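Long-range contacts in NAD-dependent aldehyde dehydrogenase (Burkholderia multivorans, PDB 5UJU), which probably catalyses the NAD-dependent oxidation of aldehydes to carboxylic acids: residues 64-69 with 247-252; 60-65 with 88-93; 235-240 with 266-271. One frame throughout, in Å; residues are numbered along the deposited sequence.

How the interactions relate
The three contacts are stacked on one side of the chain's centre, with helix 245-260 in the middle. Along the chain, loop 60-69 comes first, then segment 88-93, strand 234-238, helix 245-260 and strand 268-270. Interactions 1 and 2 share Lys64 and Thr65, with centres about 9 Å apart; the centre of interaction 3 is about 10 Å from that of interaction 1 and about 18 Å from that of interaction 2. Interaction 3 pairs the two strands of a beta-alpha-beta unit, interaction 1 lays the loop on its helix, and interaction 2 ties that loop to segment 88-93. Together they join an N-terminal loop to a sheet consistent with the family's NAD-binding domain.

Interaction 1: 64-69 with 247-252; sequences KTFELD and LAITVR
Phe66 leans from an extended loop onto helix 245-260 and sets one face of its ring against Ala248. This is a CH-pi contact: the Ala248 CB methyl stands over the ring centre, 3.9 Å from the Phe66 centroid and 12° off the normal. CG of Phe66 is anti to its backbone N (chi1 -166°), which starts the side chain toward the helix. At the tip, Phe66 CZ comes 3.5 Å from Ala248 O, a carbonyl that also accepts the helical bond from Arg252 N.

Two further apolar contacts gather near the tip of the ring. Phe66 CE1 meets Ile249 CG1 at 4.2 Å, while Arg252 CB sits at the ring edge, near its plane, 4.1 Å from Phe66 CZ. One turn of the helix thus lines one face and part of the rim of the ring, and the His61 ring packs against it as well. Leu68, farther along the loop, touches the same turn with CD2, 4.2 Å from Arg252 CA.

Charged groups lie at the margins. In the conformer described, Arg252 NH1 forms a salt bridge with Glu136. Within the loop, Lys64 NZ bridges to Glu67 OE2 at 2.9 Å, approaching from above the carboxylate plane. Asp69 makes salt bridges to Arg255 and Arg259, farther along the helix.

Helix 245-260 is the crossover helix of a beta-alpha-beta unit. Ala248 and Val251 pack on Leu270 of strand 268-270, which Leu68 also touches; Ile249 faces helix 134-145, and Thr250 meets helix 217-230.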
loop_
_atom_site.group_PDB
_atom_site.type_symbol
_atom_site.label_atom_id
_atom_site.label_comp_id
_atom_site.label_asym_id
_atom_site.label_seq_id
_atom_site.Cartn_x
_atom_site.Cartn_y
_atom_site.Cartn_z
ATOM N N LYS A 64 -7.254 -11.928 -39.756
ATOM C CA LYS A 64 -6.848 -13.256 -39.317
ATOM C C LYS A 64 -6.962 -13.347 -37.802
ATOM O O LYS A 64 -7.089 -12.340 -37.099
ATOM C CB LYS A 64 -5.439 -13.599 -39.807
ATOM C CG LYS A 64 -4.306 -13.076 -38.962
ATOM C CD LYS A 64 -2.979 -13.570 -39.535
ATOM C CE LYS A 64 -2.125 -14.244 -38.484
ATOM N NZ LYS A 64 -0.839 -14.720 -39.072
ATOM N N THR A 65 -6.890 -14.576 -37.301
ATOM C CA THR A 65 -6.917 -14.809 -35.867
ATOM C C THR A 65 -5.510 -14.663 -35.306
ATOM O O THR A 65 -4.558 -15.259 -35.820
ATOM C CB THR A 65 -7.480 -16.193 -35.557
ATOM O OG1 THR A 65 -8.800 -16.283 -36.088
ATOM C CG2 THR A 65 -7.550 -16.438 -34.047
ATOM N N PHE A 66 -5.393 -13.862 -34.250
ATOM C CA PHE A 66 -4.128 -13.622 -33.572
ATOM C C PHE A 66 -3.676 -14.899 -32.859
ATOM O O PHE A 66 -4.450 -15.522 -32.128
ATOM C CB PHE A 66 -4.314 -12.458 -32.580
ATOM C CG PHE A 66 -3.030 -11.882 -32.050
ATOM C CD1 PHE A 66 -2.466 -10.763 -32.645
ATOM C CD2 PHE A 66 -2.390 -12.454 -30.958
ATOM C CE1 PHE A 66 -1.268 -10.233 -32.172
ATOM C CE2 PHE A 66 -1.193 -11.924 -30.479
ATOM C CZ PHE A 66 -0.638 -10.813 -31.088
ATOM N N GLU A 67 -2.446 -15.324 -33.124
ATOM C CA GLU A 67 -1.928 -16.596 -32.636
ATOM C C GLU A 67 -1.332 -16.437 -31.238
ATOM O O GLU A 67 -0.437 -15.609 -31.025
ATOM C CB GLU A 67 -0.880 -17.141 -33.607
ATOM C CG GLU A 67 -1.322 -17.125 -35.068
ATOM C CD GLU A 67 -0.152 -16.983 -36.042
ATOM O OE1 GLU A 67 0.554 -17.983 -36.273
ATOM O OE2 GLU A 67 0.073 -15.865 -36.567
ATOM N N LEU A 68 -1.864 -17.195 -30.284
ATOM C CA LEU A 68 -1.261 -17.429 -28.975
ATOM C C LEU A 68 -1.392 -18.905 -28.631
ATOM O O LEU A 68 -2.379 -19.541 -29.005
ATOM C CB LEU A 68 -1.902 -16.606 -27.854
ATOM C CG LEU A 68 -1.866 -15.087 -27.907
ATOM C CD1 LEU A 68 -2.891 -14.552 -26.925
ATOM C CD2 LEU A 68 -0.475 -14.616 -27.538
ATOM N N ASP A 69 -0.397 -19.456 -27.933
ATOM C CA ASP A 69 -0.458 -20.847 -27.497
ATOM C C ASP A 69 -0.897 -20.991 -26.036
ATOM O O ASP A 69 -0.428 -21.885 -25.324
ATOM C CB ASP A 69 0.875 -21.555 -27.730
ATOM C CG ASP A 69 2.018 -20.939 -26.948
ATOM O OD1 ASP A 69 1.831 -19.874 -26.321
ATOM O OD2 ASP A 69 3.104 -21.559 -26.929
ATOM N N LEU A 247 -2.222 -4.526 -26.692
ATOM C CA LEU A 247 -1.857 -5.391 -25.582
ATOM C C LEU A 247 -1.688 -6.845 -26.010
ATOM O O LEU A 247 -0.941 -7.578 -25.366
ATOM C CB LEU A 247 -2.890 -5.286 -24.467
ATOM C CG LEU A 247 -2.771 -3.926 -23.761
ATOM C CD1 LEU A 247 -3.996 -3.675 -22.902
ATOM C CD2 LEU A 247 -1.478 -3.849 -22.923
ATOM N N ALA A 248 -2.355 -7.275 -27.085
ATOM C CA ALA A 248 -2.117 -8.624 -27.607
ATOM C C ALA A 248 -0.689 -8.763 -28.117
ATOM O O ALA A 248 -0.010 -9.759 -27.828
ATOM C CB ALA A 248 -3.108 -8.945 -28.724
ATOM N N ILE A 249 -0.215 -7.764 -28.871
ATOM C CA ILE A 249 1.184 -7.729 -29.293
ATOM C C ILE A 249 2.098 -7.759 -28.074
ATOM O O ILE A 249 3.097 -8.488 -28.049
ATOM C CB ILE A 249 1.452 -6.481 -30.159
ATOM C CG1 ILE A 249 0.673 -6.535 -31.468
ATOM C CG2 ILE A 249 2.942 -6.307 -30.425
ATOM C CD1 ILE A 249 0.676 -5.193 -32.199
ATOM N N THR A 250 1.761 -6.966 -27.045
ATOM C CA THR A 250 2.562 -6.914 -25.823
ATOM C C THR A 250 2.629 -8.283 -25.141
ATOM O O THR A 250 3.705 -8.749 -24.740
ATOM C CB THR A 250 1.978 -5.871 -24.861
ATOM O OG1 THR A 250 1.968 -4.568 -25.481
ATOM C CG2 THR A 250 2.828 -5.802 -23.613
ATOM N N VAL A 251 1.478 -8.927 -24.970
ATOM C CA VAL A 251 1.455 -10.245 -24.346
ATOM C C VAL A 251 2.275 -11.244 -25.161
ATOM O O VAL A 251 3.038 -12.036 -24.601
ATOM C CB VAL A 251 0.007 -10.722 -24.153
ATOM C CG1 VAL A 251 0.007 -12.201 -23.759
ATOM C CG2 VAL A 251 -0.694 -9.869 -23.080
ATOM N N ARG A 252 2.139 -11.215 -26.492
ATOM C CA ARG A 252 2.913 -12.116 -27.348
ATOM C C ARG A 252 4.410 -11.976 -27.083
ATOM O O ARG A 252 5.129 -12.973 -26.932
ATOM C CB ARG A 252 2.597 -11.829 -28.822
ATOM C CG ARG A 252 3.347 -12.709 -29.852
ATOM C CD ARG A 252 3.377 -12.042 -31.253
ATOM N NE ARG A 252 4.340 -10.940 -31.345
ATOM C CZ ARG A 252 4.200 -9.871 -32.131
ATOM N NH1 ARG A 252 3.133 -9.735 -32.910
ATOM N NH2 ARG A 252 5.135 -8.930 -32.142
#

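Interaction 2: 60-65 with 88-93; sequences SHLGKT and LDIRYP. With EDO (1,2-ethanediol), chain E.
Leu62 meets Leu88 and Ile90 through a single branch: its CD2 lies 3.8 Å from Leu88 CD2 and 4.0 Å from Ile90 CD1. The Leu62 and Leu88 side chains cross obliquely. Ile90 also turns CG1 to the backbone, 3.6 Å from His61 O. His61 NE2 is hydrogen-bonded to Glu136.

In the backbone, His61 to Lys64 form a type II beta turn with Gly63 at its third position, where phi is positive (68°). Gly63 N donates to Leu88 O in the carbonyl plane at 3.0 Å. Beyond the turn the two segments run the same way and join in a single beta bridge between Thr65 and Arg91. Here Arg91 N points almost straight at Lys64 O (3.3 Å), although it approaches from above the carbonyl plane. Segment 88-93 then runs into strand 92-93, which pairs antiparallel with strand 76-77.

Thr65 places OG1 anti to its carbonyl carbon (chi1 -59°), 3.9 Å from Arg91 CB, while its CG2 methyl approaches Pro93 CD at 4.3 Å. The Arg91 chain is bent at chi2 and chi3; its NE bonds to Thr76 OG1 and its NH1 to Gly78 O. At the other end, Asp89 OD2 lies 2.5 Å from O2 of a 1,2-ethanediol, probably from the crystallisation liquor, so short that the detail of this hydrogen bond is doubtful; C1 of the diol packs on Leu62 CB.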
loop_
_atom_site.group_PDB
_atom_site.type_symbol
_atom_site.label_atom_id
_atom_site.label_comp_id
_atom_site.label_asym_id
_atom_site.label_seq_id
_atom_site.Cartn_x
_atom_site.Cartn_y
_atom_site.Cartn_z
ATOM N N SER A 60 -0.247 -7.510 -41.127
ATOM C CA SER A 60 -0.329 -8.966 -41.045
ATOM C C SER A 60 -1.373 -9.430 -40.034
ATOM O O SER A 60 -1.858 -10.556 -40.150
ATOM C CB SER A 60 1.041 -9.556 -40.699
ATOM O OG SER A 60 1.270 -9.531 -39.300
ATOM N N HIS A 61 -1.753 -8.590 -39.064
ATOM C CA HIS A 61 -2.774 -9.003 -38.108
ATOM C C HIS A 61 -4.184 -8.871 -38.662
ATOM O O HIS A 61 -5.116 -9.452 -38.092
ATOM C CB HIS A 61 -2.679 -8.183 -36.816
ATOM C CG HIS A 61 -1.326 -8.209 -36.185
ATOM N ND1 HIS A 61 -0.699 -9.377 -35.806
ATOM C CD2 HIS A 61 -0.474 -7.207 -35.873
ATOM C CE1 HIS A 61 0.482 -9.092 -35.285
ATOM N NE2 HIS A 61 0.640 -7.779 -35.311
ATOM N N LEU A 62 -4.367 -8.110 -39.740
ATOM C CA LEU A 62 -5.703 -7.810 -40.224
ATOM C C LEU A 62 -6.284 -9.021 -40.942
ATOM O O LEU A 62 -5.583 -9.719 -41.681
ATOM C CB LEU A 62 -5.653 -6.614 -41.176
ATOM C CG LEU A 62 -4.960 -5.369 -40.611
ATOM C CD1 LEU A 62 -5.112 -4.192 -41.555
ATOM C CD2 LEU A 62 -5.473 -5.010 -39.221
ATOM N N GLY A 63 -7.574 -9.269 -40.722
ATOM C CA GLY A 63 -8.228 -10.385 -41.390
ATOM C C GLY A 63 -7.790 -11.770 -40.963
ATOM O O GLY A 63 -7.925 -12.716 -41.743
ATOM N N LYS A 64 -7.254 -11.928 -39.756
ATOM C CA LYS A 64 -6.848 -13.256 -39.317
ATOM C C LYS A 64 -6.962 -13.347 -37.802
ATOM O O LYS A 64 -7.089 -12.340 -37.099
ATOM C CB LYS A 64 -5.439 -13.599 -39.807
ATOM C CG LYS A 64 -4.306 -13.076 -38.962
ATOM C CD LYS A 64 -2.979 -13.570 -39.535
ATOM C CE LYS A 64 -2.125 -14.244 -38.484
ATOM N NZ LYS A 64 -0.839 -14.720 -39.072
ATOM N N THR A 65 -6.890 -14.576 -37.301
ATOM C CA THR A 65 -6.917 -14.809 -35.867
ATOM C C THR A 65 -5.510 -14.663 -35.306
ATOM O O THR A 65 -4.558 -15.259 -35.820
ATOM C CB THR A 65 -7.480 -16.193 -35.557
ATOM O OG1 THR A 65 -8.800 -16.283 -36.088
ATOM C CG2 THR A 65 -7.550 -16.438 -34.047
ATOM N N LEU A 88 -10.381 -3.741 -39.985
ATOM C CA LEU A 88 -9.430 -4.492 -39.173
ATOM C C LEU A 88 -9.699 -5.988 -39.249
ATOM O O LEU A 88 -8.812 -6.759 -39.629
ATOM C CB LEU A 88 -9.481 -4.017 -37.718
ATOM C CG LEU A 88 -9.118 -2.536 -37.508
ATOM C CD1 LEU A 88 -9.133 -2.206 -36.015
ATOM C CD2 LEU A 88 -7.759 -2.190 -38.125
ATOM N N ASP A 89 -10.911 -6.408 -38.885
ATOM C CA ASP A 89 -11.299 -7.815 -38.877
ATOM C C ASP A 89 -10.258 -8.678 -38.161
ATOM O O ASP A 89 -9.798 -9.697 -38.680
ATOM C CB ASP A 89 -11.534 -8.326 -40.297
ATOM C CG ASP A 89 -12.631 -7.572 -41.001
ATOM O OD1 ASP A 89 -13.704 -7.397 -40.395
ATOM O OD2 ASP A 89 -12.418 -7.168 -42.161
ATOM N N ILE A 90 -9.863 -8.247 -36.982
ATOM C CA ILE A 90 -8.941 -9.012 -36.151
ATOM C C ILE A 90 -9.744 -9.877 -35.196
ATOM O O ILE A 90 -10.748 -9.423 -34.637
ATOM C CB ILE A 90 -8.002 -8.088 -35.365
ATOM C CG1 ILE A 90 -7.245 -7.141 -36.299
ATOM C CG2 ILE A 90 -7.060 -8.923 -34.521
ATOM C CD1 ILE A 90 -6.661 -5.969 -35.555
ATOM N N ARG A 91 -9.318 -11.130 -35.011
ATOM C CA ARG A 91 -9.910 -12.000 -34.005
ATOM C C ARG A 91 -8.813 -12.537 -33.095
ATOM O O ARG A 91 -7.638 -12.592 -33.468
ATOM C CB ARG A 91 -10.700 -13.150 -34.650
ATOM C CG ARG A 91 -11.807 -12.673 -35.590
ATOM C CD ARG A 91 -13.005 -12.071 -34.841
ATOM N NE ARG A 91 -13.832 -13.144 -34.290
ATOM C CZ ARG A 91 -15.009 -12.976 -33.686
ATOM N NH1 ARG A 91 -15.539 -11.761 -33.536
ATOM N NH2 ARG A 91 -15.663 -14.038 -33.238
ATOM N N TYR A 92 -9.209 -12.914 -31.884
ATOM C CA TYR A 92 -8.320 -13.473 -30.876
ATOM C C TYR A 92 -8.878 -14.792 -30.362
ATOM O O TYR A 92 -10.099 -14.986 -30.347
ATOM C CB TYR A 92 -8.142 -12.489 -29.709
ATOM C CG TYR A 92 -7.743 -11.118 -30.193
ATOM C CD1 TYR A 92 -6.407 -10.798 -30.374
ATOM C CD2 TYR A 92 -8.708 -10.149 -30.483
ATOM C CE1 TYR A 92 -6.031 -9.553 -30.839
ATOM C CE2 TYR A 92 -8.344 -8.898 -30.961
ATOM C CZ TYR A 92 -7.008 -8.604 -31.124
ATOM O OH TYR A 92 -6.634 -7.365 -31.582
ATOM N N PRO A 93 -8.017 -15.720 -29.939
ATOM C CA PRO A 93 -8.532 -16.975 -29.370
ATOM C C PRO A 93 -9.296 -16.695 -28.089
ATOM O O PRO A 93 -8.805 -16.007 -27.194
ATOM C CB PRO A 93 -7.263 -17.803 -29.118
ATOM C CG PRO A 93 -6.158 -16.800 -28.989
ATOM C CD PRO A 93 -6.546 -15.643 -29.896
HETATM C C1 EDO E . -8.052 -7.443 -43.946
HETATM O O1 EDO E . -8.140 -6.060 -44.316
HETATM C C2 EDO E . -9.452 -8.035 -44.034
HETATM O O2 EDO E . -10.385 -7.029 -43.621
#

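Interaction 3: 235-240 with 266-271; sequences VIVKPH and NVVTLL
Val237 packs beside Val268 and Leu270 on one face of two neighbouring parallel strands, with Val237 CG2 4.3 Å from Val268 CG1. The strands, 235-238 and 268-270, are the two arms of a beta-alpha-beta crossover whose helix is 245-260, within a sheet consistent with the NAD-binding domain of aldehyde dehydrogenases. Their directions differ by 23°. Val235 shares this face, which is covered by helices 217-230 and 245-260. At the C-terminal end Pro239 crosses Leu270 at about a right angle and brings its CG 3.7 Å from Leu270 CD1.

Ile236 and Thr269 occupy the other face, side by side and pointing the same way. Ile236 CG1 lies 3.6 Å from Thr269 OG1, and the Ile236 CG2 methyl meets Leu271 CB at 4.0 Å. Helix 97-132 covers this side, touching Ile236 and Leu271.

Between the faces, four backbone bonds alternate in the parallel pattern: Val235 N to Val267 O (2.8 Å), Thr269 N to Val235 O, Val237 N to Thr269 O and Leu271 N to Val237 O. Val235 and Val237 thus use both their N-H and their C=O on the same neighbour, while Ile236 and Lys238 bond on the other side to Gly208, Val210 and Gly212, on and just after strand 191-211.

The remaining polar contacts involve Lys238 at one end and a water near the other. The Lys238 chain, bent at chi2 and chi3, runs over Leu271 O; its NZ donates to Pro239 O from above the carbonyl plane at 3.0 Å and forms a salt bridge with Asp277. Thr269 OG1 sits between its backbone N and carbonyl carbon (chi1 53°), and a water bonded to it lies 2.8 Å from Val235 O and 2.9 Å from Asn266 O.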
loop_
_atom_site.group_PDB
_atom_site.type_symbol
_atom_site.label_atom_id
_atom_site.label_comp_id
_atom_site.label_asym_id
_atom_site.label_seq_id
_atom_site.Cartn_x
_atom_site.Cartn_y
_atom_site.Cartn_z
ATOM N N VAL A 235 0.124 -12.656 -14.521
ATOM C CA VAL A 235 -0.747 -11.567 -14.973
ATOM C C VAL A 235 -1.734 -12.072 -16.018
ATOM O O VAL A 235 -1.338 -12.716 -16.993
ATOM C CB VAL A 235 0.071 -10.398 -15.558
ATOM C CG1 VAL A 235 -0.824 -9.211 -15.831
ATOM C CG2 VAL A 235 1.201 -10.007 -14.618
ATOM N N ILE A 236 -3.008 -11.728 -15.849
ATOM C CA ILE A 236 -4.021 -11.865 -16.893
ATOM C C ILE A 236 -4.310 -10.460 -17.404
ATOM O O ILE A 236 -4.681 -9.571 -16.619
ATOM C CB ILE A 236 -5.305 -12.539 -16.377
ATOM C CG1 ILE A 236 -5.024 -13.978 -15.888
ATOM C CG2 ILE A 236 -6.383 -12.532 -17.449
ATOM C CD1 ILE A 236 -6.172 -14.596 -15.100
ATOM N N VAL A 237 -4.079 -10.237 -18.695
ATOM C CA VAL A 237 -4.291 -8.929 -19.313
ATOM C C VAL A 237 -5.638 -8.957 -20.017
ATOM O O VAL A 237 -5.840 -9.742 -20.954
ATOM C CB VAL A 237 -3.163 -8.577 -20.292
ATOM C CG1 VAL A 237 -3.414 -7.217 -20.928
ATOM C CG2 VAL A 237 -1.808 -8.602 -19.584
ATOM N N LYS A 238 -6.562 -8.111 -19.555
ATOM C CA LYS A 238 -7.907 -7.988 -20.109
ATOM C C LYS A 238 -8.048 -6.610 -20.738
ATOM O O LYS A 238 -8.419 -5.649 -20.047
ATOM C CB LYS A 238 -8.962 -8.189 -19.013
ATOM C CG LYS A 238 -10.328 -8.672 -19.514
ATOM C CD LYS A 238 -11.069 -7.670 -20.391
ATOM C CE LYS A 238 -11.484 -6.422 -19.597
ATOM N NZ LYS A 238 -12.211 -5.474 -20.506
ATOM N N PRO A 239 -7.767 -6.444 -22.027
ATOM C CA PRO A 239 -7.844 -5.102 -22.613
ATOM C C PRO A 239 -9.282 -4.629 -22.750
ATOM O O PRO A 239 -10.244 -5.399 -22.720
ATOM C CB PRO A 239 -7.183 -5.251 -23.994
ATOM C CG PRO A 239 -6.505 -6.628 -23.980
ATOM C CD PRO A 239 -7.258 -7.450 -22.978
ATOM N N HIS A 240 -9.424 -3.327 -22.916
ATOM C CA HIS A 240 -10.710 -2.811 -23.345
ATOM C C HIS A 240 -11.071 -3.428 -24.698
ATOM O O HIS A 240 -10.207 -3.530 -25.580
ATOM C CB HIS A 240 -10.665 -1.286 -23.439
ATOM C CG HIS A 240 -11.998 -0.674 -23.715
ATOM N ND1 HIS A 240 -12.575 -0.702 -24.965
ATOM C CD2 HIS A 240 -12.876 -0.028 -22.907
ATOM C CE1 HIS A 240 -13.746 -0.089 -24.920
ATOM N NE2 HIS A 240 -13.952 0.328 -23.683
ATOM N N ASN A 266 2.558 -18.992 -19.828
ATOM C CA ASN A 266 1.304 -18.586 -19.203
ATOM C C ASN A 266 1.494 -17.756 -17.938
ATOM O O ASN A 266 0.498 -17.458 -17.273
ATOM C CB ASN A 266 0.458 -19.815 -18.903
ATOM C CG ASN A 266 0.020 -20.506 -20.162
ATOM O OD1 ASN A 266 -0.226 -19.849 -21.167
ATOM N ND2 ASN A 266 -0.050 -21.838 -20.131
ATOM N N VAL A 267 2.724 -17.398 -17.567
ATOM C CA VAL A 267 2.895 -16.302 -16.616
ATOM C C VAL A 267 2.112 -15.072 -17.080
ATOM O O VAL A 267 1.549 -14.347 -16.254
ATOM C CB VAL A 267 4.400 -16.001 -16.410
ATOM C CG1 VAL A 267 4.604 -14.661 -15.681
ATOM C CG2 VAL A 267 5.041 -17.131 -15.594
ATOM N N VAL A 268 1.990 -14.860 -18.398
ATOM C CA VAL A 268 1.188 -13.759 -18.946
ATOM C C VAL A 268 0.216 -14.312 -19.983
ATOM O O VAL A 268 0.640 -14.954 -20.954
ATOM C CB VAL A 268 2.066 -12.663 -19.574
ATOM C CG1 VAL A 268 1.189 -11.572 -20.187
ATOM C CG2 VAL A 268 3.002 -12.083 -18.529
ATOM N N THR A 269 -1.083 -14.046 -19.794
ATOM C CA THR A 269 -2.113 -14.474 -20.736
ATOM C C THR A 269 -2.984 -13.289 -21.140
ATOM O O THR A 269 -2.989 -12.238 -20.490
ATOM C CB THR A 269 -3.004 -15.588 -20.163
ATOM O OG1 THR A 269 -3.538 -15.183 -18.899
ATOM C CG2 THR A 269 -2.199 -16.887 -19.988
ATOM N N LEU A 270 -3.734 -13.475 -22.223
ATOM C CA LEU A 270 -4.559 -12.422 -22.805
ATOM C C LEU A 270 -6.011 -12.870 -22.792
ATOM O O LEU A 270 -6.353 -13.883 -23.409
ATOM C CB LEU A 270 -4.125 -12.118 -24.241
ATOM C CG LEU A 270 -4.971 -11.029 -24.896
ATOM C CD1 LEU A 270 -4.437 -9.646 -24.485
ATOM C CD2 LEU A 270 -5.038 -11.191 -26.425
ATOM N N LEU A 271 -6.864 -12.115 -22.115
ATOM C CA LEU A 271 -8.291 -12.412 -22.074
ATOM C C LEU A 271 -8.990 -11.373 -22.962
ATOM O O LEU A 271 -9.414 -10.313 -22.491
ATOM C CB LEU A 271 -8.815 -12.392 -20.628
ATOM C CG LEU A 271 -10.324 -12.660 -20.437
ATOM C CD1 LEU A 271 -10.658 -14.037 -20.927
ATOM C CD2 LEU A 271 -10.769 -12.498 -18.988
HETATM O O HOH W 1 -1.584 -15.512 -16.819
#